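Local coordinates for protein AgaA (Rhizobium radiobacter, PDB 6HLX) that binds the opine agropinic acid and, as a periplasmic binding protein, probably delivers it to an ABC transporter for import, at residues A[204-208]-A[209-213]; A[280-283]-A[284-288]. All blocks are in the same frame, centred on the assembly; numbering follows the deposited sequence.

Contact 1 (A[204-208]-A[209-213]). With ZN (zinc ion), chain Q.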
loop_
_atom_site.group_PDB
_atom_site.type_symbol
_atom_site.label_atom_id
_atom_site.label_comp_id
_atom_site.label_asym_id
_atom_site.label_seq_id
_atom_site.Cartn_x
_atom_site.Cartn_y
_atom_site.Cartn_z
ATOM N N ASN A 204 -15.924 -4.555 -18.664
ATOM C CA ASN A 204 -16.352 -4.709 -20.067
ATOM C C ASN A 204 -15.171 -4.740 -21.051
ATOM O O ASN A 204 -15.223 -5.459 -22.055
ATOM C CB ASN A 204 -17.356 -3.642 -20.464
ATOM C CG ASN A 204 -18.216 -4.101 -21.632
ATOM O OD1 ASN A 204 -18.753 -5.225 -21.650
ATOM N ND2 ASN A 204 -18.356 -3.260 -22.642
ATOM N N ALA A 205 -14.097 -3.986 -20.757
ATOM C CA ALA A 205 -12.901 -4.004 -21.610
ATOM C C ALA A 205 -12.274 -5.403 -21.618
ATOM O O ALA A 205 -11.808 -5.846 -22.668
ATOM C CB ALA A 205 -11.882 -2.990 -21.122
ATOM N N LEU A 206 -12.260 -6.093 -20.457
ATOM C CA LEU A 206 -11.742 -7.460 -20.420
ATOM C C LEU A 206 -12.676 -8.430 -21.169
ATOM O O LEU A 206 -12.224 -9.203 -22.021
ATOM C CB LEU A 206 -11.545 -7.950 -18.974
ATOM C CG LEU A 206 -10.834 -9.329 -18.901
ATOM C CD1 LEU A 206 -9.319 -9.203 -19.184
ATOM C CD2 LEU A 206 -11.143 -10.021 -17.598
ATOM N N LYS A 207 -13.967 -8.390 -20.853
ATOM C CA LYS A 207 -14.939 -9.308 -21.463
ATOM C C LYS A 207 -15.114 -9.114 -22.964
ATOM O O LYS A 207 -15.395 -10.079 -23.668
ATOM C CB LYS A 207 -16.288 -9.204 -20.770
ATOM C CG LYS A 207 -16.309 -9.716 -19.339
ATOM C CD LYS A 207 -17.732 -9.711 -18.843
ATOM C CE LYS A 207 -17.822 -10.069 -17.394
ATOM N NZ LYS A 207 -19.014 -9.433 -16.769
ATOM N N SER A 208 -14.968 -7.878 -23.459
ATOM C CA SER A 208 -15.146 -7.594 -24.891
ATOM C C SER A 208 -13.844 -7.813 -25.676
ATOM O O SER A 208 -13.846 -7.740 -26.907
ATOM C CB SER A 208 -15.694 -6.184 -25.085
ATOM O OG SER A 208 -14.690 -5.229 -24.785
ATOM N N GLY A 209 -12.756 -8.080 -24.961
ATOM C CA GLY A 209 -11.441 -8.363 -25.529
ATOM C C GLY A 209 -10.600 -7.157 -25.900
ATOM O O GLY A 209 -9.734 -7.266 -26.771
ATOM N N ASP A 210 -10.833 -6.006 -25.258
ATOM C CA ASP A 210 -10.043 -4.795 -25.488
ATOM C C ASP A 210 -8.751 -4.762 -24.662
ATOM O O ASP A 210 -7.821 -4.051 -25.043
ATOM C CB ASP A 210 -10.863 -3.542 -25.181
ATOM C CG ASP A 210 -12.031 -3.306 -26.123
ATOM O OD1 ASP A 210 -11.932 -3.705 -27.302
ATOM O OD2 ASP A 210 -13.029 -2.705 -25.687
ATOM N N VAL A 211 -8.711 -5.460 -23.501
ATOM C CA VAL A 211 -7.516 -5.514 -22.633
ATOM C C VAL A 211 -7.214 -6.972 -22.285
ATOM O O VAL A 211 -8.104 -7.815 -22.384
ATOM C CB VAL A 211 -7.592 -4.651 -21.347
ATOM C CG1 VAL A 211 -7.644 -3.161 -21.672
ATOM C CG2 VAL A 211 -8.755 -5.070 -20.452
ATOM N N ASP A 212 -5.986 -7.238 -21.798
ATOM C CA ASP A 212 -5.526 -8.591 -21.481
ATOM C C ASP A 212 -5.516 -8.903 -19.988
ATOM O O ASP A 212 -5.588 -10.071 -19.623
ATOM C CB ASP A 212 -4.134 -8.784 -22.060
ATOM C CG ASP A 212 -4.113 -8.471 -23.544
ATOM O OD1 ASP A 212 -4.999 -8.969 -24.265
ATOM O OD2 ASP A 212 -3.257 -7.679 -23.957
ATOM N N ILE A 213 -5.364 -7.881 -19.152
ATOM C CA ILE A 213 -5.394 -7.994 -17.686
ATOM C C ILE A 213 -6.141 -6.794 -17.137
ATOM O O ILE A 213 -6.017 -5.712 -17.693
ATOM C CB ILE A 213 -3.938 -8.009 -17.077
ATOM C CG1 ILE A 213 -3.069 -9.143 -17.659
ATOM C CG2 ILE A 213 -3.946 -8.070 -15.494
ATOM C CD1 ILE A 213 -1.652 -9.220 -17.009
HETATM ZN ZN ZN Q . -3.439 -7.669 -26.048
HETATM O O HOH W 1 -2.117 -6.456 -26.564
#
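Asp210 N donates to Ala205 O at 2.8 Å, and Val211 N reaches the same Ala205 O at 3.2 Å, so two bonds grip one carbonyl oxygen. Asp210 N arrives nearly head-on to that C=O, whereas Val211 N stands above its plane. Gly209 N also bonds back, to Leu206 O at 3.2 Å. The bonds from Asp210 N and Gly209 N, with the positive phi of Gly209 (83°), which favours glycine, form a Schellman motif at the end of helix 199-207. The helix bridges strands 190-195 and 213-214, which run parallel with strand 3-8 between them, a beta-alpha-beta crossover. Ser208 doubles its backbone bond to Asn204: Ser208 N and Ser208 OG approach Asn204 O from opposite faces, each at 2.8 Å. Asp212 binds a zinc ion through OD2 at 2.1 Å, with a water and with His488 and His490, both in what is probably a C-terminal His tag, as further ligands; the same OD2 accepts a hydrogen bond from Tyr5 N. Ala205, with a single methyl, lets Val211 CG2 come to 3.8 Å from its CB. Leu206 CG is trans to its backbone N (chi1 -173°), which carries CD1 to 3.7 Å from Val211 O, a buried oxygen without a polar partner.

Contact 2 (A[280-283]-A[284-288]); sequences SPIF and GIAIP
Ile282 and Ala286 meet through their methyl groups where the chain leaves the edge strand 280-281 and bends into an inverse gamma turn centred on Ala286. Strand 280-281 borders a mixed sheet, pairing with strand 446-451, and the following residues curve so that Ile282 faces the turn. The apolar contact is a single methyl pair: Ile282 CD1 lies 3.8 Å from Ala286 CB. Isoleucine suits this place because its longer branch spans the bend, while the small alanine presents one methyl without crowding it. Both side chains also rest on Tyr448 and Trp451 of strand 446-451, which ties the bend to the sheet. The side chain of Phe283 instead touches Asn300 of a loop and Arg267 of helix 267-274.

Among polar interactions, no hydrogen bond joins 280-283 to 284-288. The turn itself is closed by a weak bond from Ile287 N to Ile285 O at 2.9 Å, and Ile285 N donates to a glycerol molecule, probably from the crystallisation liquor.

At Gly284 the backbone takes phi -152° and psi -138°, a combination easily reached by glycine. The other branch of Ile282 lies against this residue: CG2, anti to the backbone N of Ile282, comes within 3.4 Å of Gly284 O and 3.7 Å of Gly284 N.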
loop_
_atom_site.group_PDB
_atom_site.type_symbol
_atom_site.label_atom_id
_atom_site.label_comp_id
_atom_site.label_asym_id
_atom_site.label_seq_id
_atom_site.Cartn_x
_atom_site.Cartn_y
_atom_site.Cartn_z
ATOM N N SER A 280 -14.742 -11.154 5.196
ATOM C CA SER A 280 -14.891 -11.678 6.549
ATOM C C SER A 280 -14.823 -10.551 7.570
ATOM O O SER A 280 -13.907 -9.725 7.475
ATOM C CB SER A 280 -13.777 -12.685 6.835
ATOM O OG SER A 280 -13.901 -13.790 5.958
ATOM N N PRO A 281 -15.694 -10.554 8.601
ATOM C CA PRO A 281 -15.638 -9.474 9.600
ATOM C C PRO A 281 -14.383 -9.496 10.472
ATOM O O PRO A 281 -13.846 -10.566 10.760
ATOM C CB PRO A 281 -16.888 -9.728 10.464
ATOM C CG PRO A 281 -17.149 -11.220 10.317
ATOM C CD PRO A 281 -16.808 -11.493 8.874
ATOM N N ILE A 282 -13.944 -8.308 10.914
ATOM C CA ILE A 282 -12.831 -8.129 11.846
ATOM C C ILE A 282 -13.412 -7.487 13.094
ATOM O O ILE A 282 -14.069 -6.456 12.994
ATOM C CB ILE A 282 -11.692 -7.264 11.267
ATOM C CG1 ILE A 282 -11.027 -7.958 10.050
ATOM C CG2 ILE A 282 -10.649 -6.954 12.349
ATOM C CD1 ILE A 282 -10.160 -7.015 9.221
ATOM N N PHE A 283 -13.156 -8.086 14.258
ATOM C CA PHE A 283 -13.649 -7.555 15.537
ATOM C C PHE A 283 -12.515 -7.142 16.485
ATOM O O PHE A 283 -12.728 -6.992 17.681
ATOM C CB PHE A 283 -14.600 -8.559 16.224
ATOM C CG PHE A 283 -15.896 -8.753 15.482
ATOM C CD1 PHE A 283 -16.938 -7.840 15.621
ATOM C CD2 PHE A 283 -16.091 -9.864 14.674
ATOM C CE1 PHE A 283 -18.151 -8.027 14.945
ATOM C CE2 PHE A 283 -17.306 -10.051 14.000
ATOM C CZ PHE A 283 -18.316 -9.122 14.126
ATOM N N GLY A 284 -11.320 -6.971 15.948
ATOM C CA GLY A 284 -10.165 -6.535 16.726
ATOM C C GLY A 284 -9.202 -5.796 15.816
ATOM O O GLY A 284 -9.622 -5.001 14.968
ATOM N N ILE A 285 -7.898 -6.058 15.983
ATOM C CA ILE A 285 -6.870 -5.457 15.131
ATOM C C ILE A 285 -6.725 -6.360 13.906
ATOM O O ILE A 285 -6.806 -7.589 14.015
ATOM C CB ILE A 285 -5.509 -5.280 15.881
ATOM C CG1 ILE A 285 -5.676 -4.594 17.273
ATOM C CG2 ILE A 285 -4.498 -4.506 15.008
ATOM C CD1 ILE A 285 -6.290 -3.157 17.240
ATOM N N ALA A 286 -6.548 -5.759 12.735
ATOM C CA ALA A 286 -6.412 -6.535 11.500
ATOM C C ALA A 286 -5.008 -7.137 11.333
ATOM O O ALA A 286 -4.244 -6.716 10.460
ATOM C CB ALA A 286 -6.793 -5.706 10.284
ATOM N N ILE A 287 -4.690 -8.140 12.160
ATOM C CA ILE A 287 -3.405 -8.828 12.054
ATOM C C ILE A 287 -3.671 -10.179 11.380
ATOM O O ILE A 287 -4.436 -10.982 11.905
ATOM C CB ILE A 287 -2.679 -8.938 13.422
ATOM C CG1 ILE A 287 -2.331 -7.520 13.949
ATOM C CG2 ILE A 287 -1.387 -9.792 13.264
ATOM C CD1 ILE A 287 -1.810 -7.471 15.299
ATOM N N PRO A 288 -3.075 -10.467 10.203
ATOM C CA PRO A 288 -3.349 -11.771 9.581
ATOM C C PRO A 288 -2.749 -12.913 10.384
ATOM O O PRO A 288 -1.761 -12.731 11.103
ATOM C CB PRO A 288 -2.650 -11.692 8.212
ATOM C CG PRO A 288 -2.331 -10.222 8.008
ATOM C CD PRO A 288 -2.146 -9.653 9.392
#

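How the contacts relate
Contact 1 precedes contact 2 along the chain, and the two are well separated in space, with centres 34 Å apart and nearest atoms about 22 Å apart. They belong to different sheets. Contact 1 leads from helix 199-207 into strand 213-214 of the seven-stranded mixed sheet, whereas contact 2 follows strand 280-281 at the edge of the six-stranded one. The chain passes between these sheets twice, from strand 231-234 to 240-245 and back from 446-451 to 456-459, consistent with the two-lobed architecture of periplasmic binding proteins, in which the ligand is held between lobes. The two contacts thus sit on different sheets of the fold and do not touch.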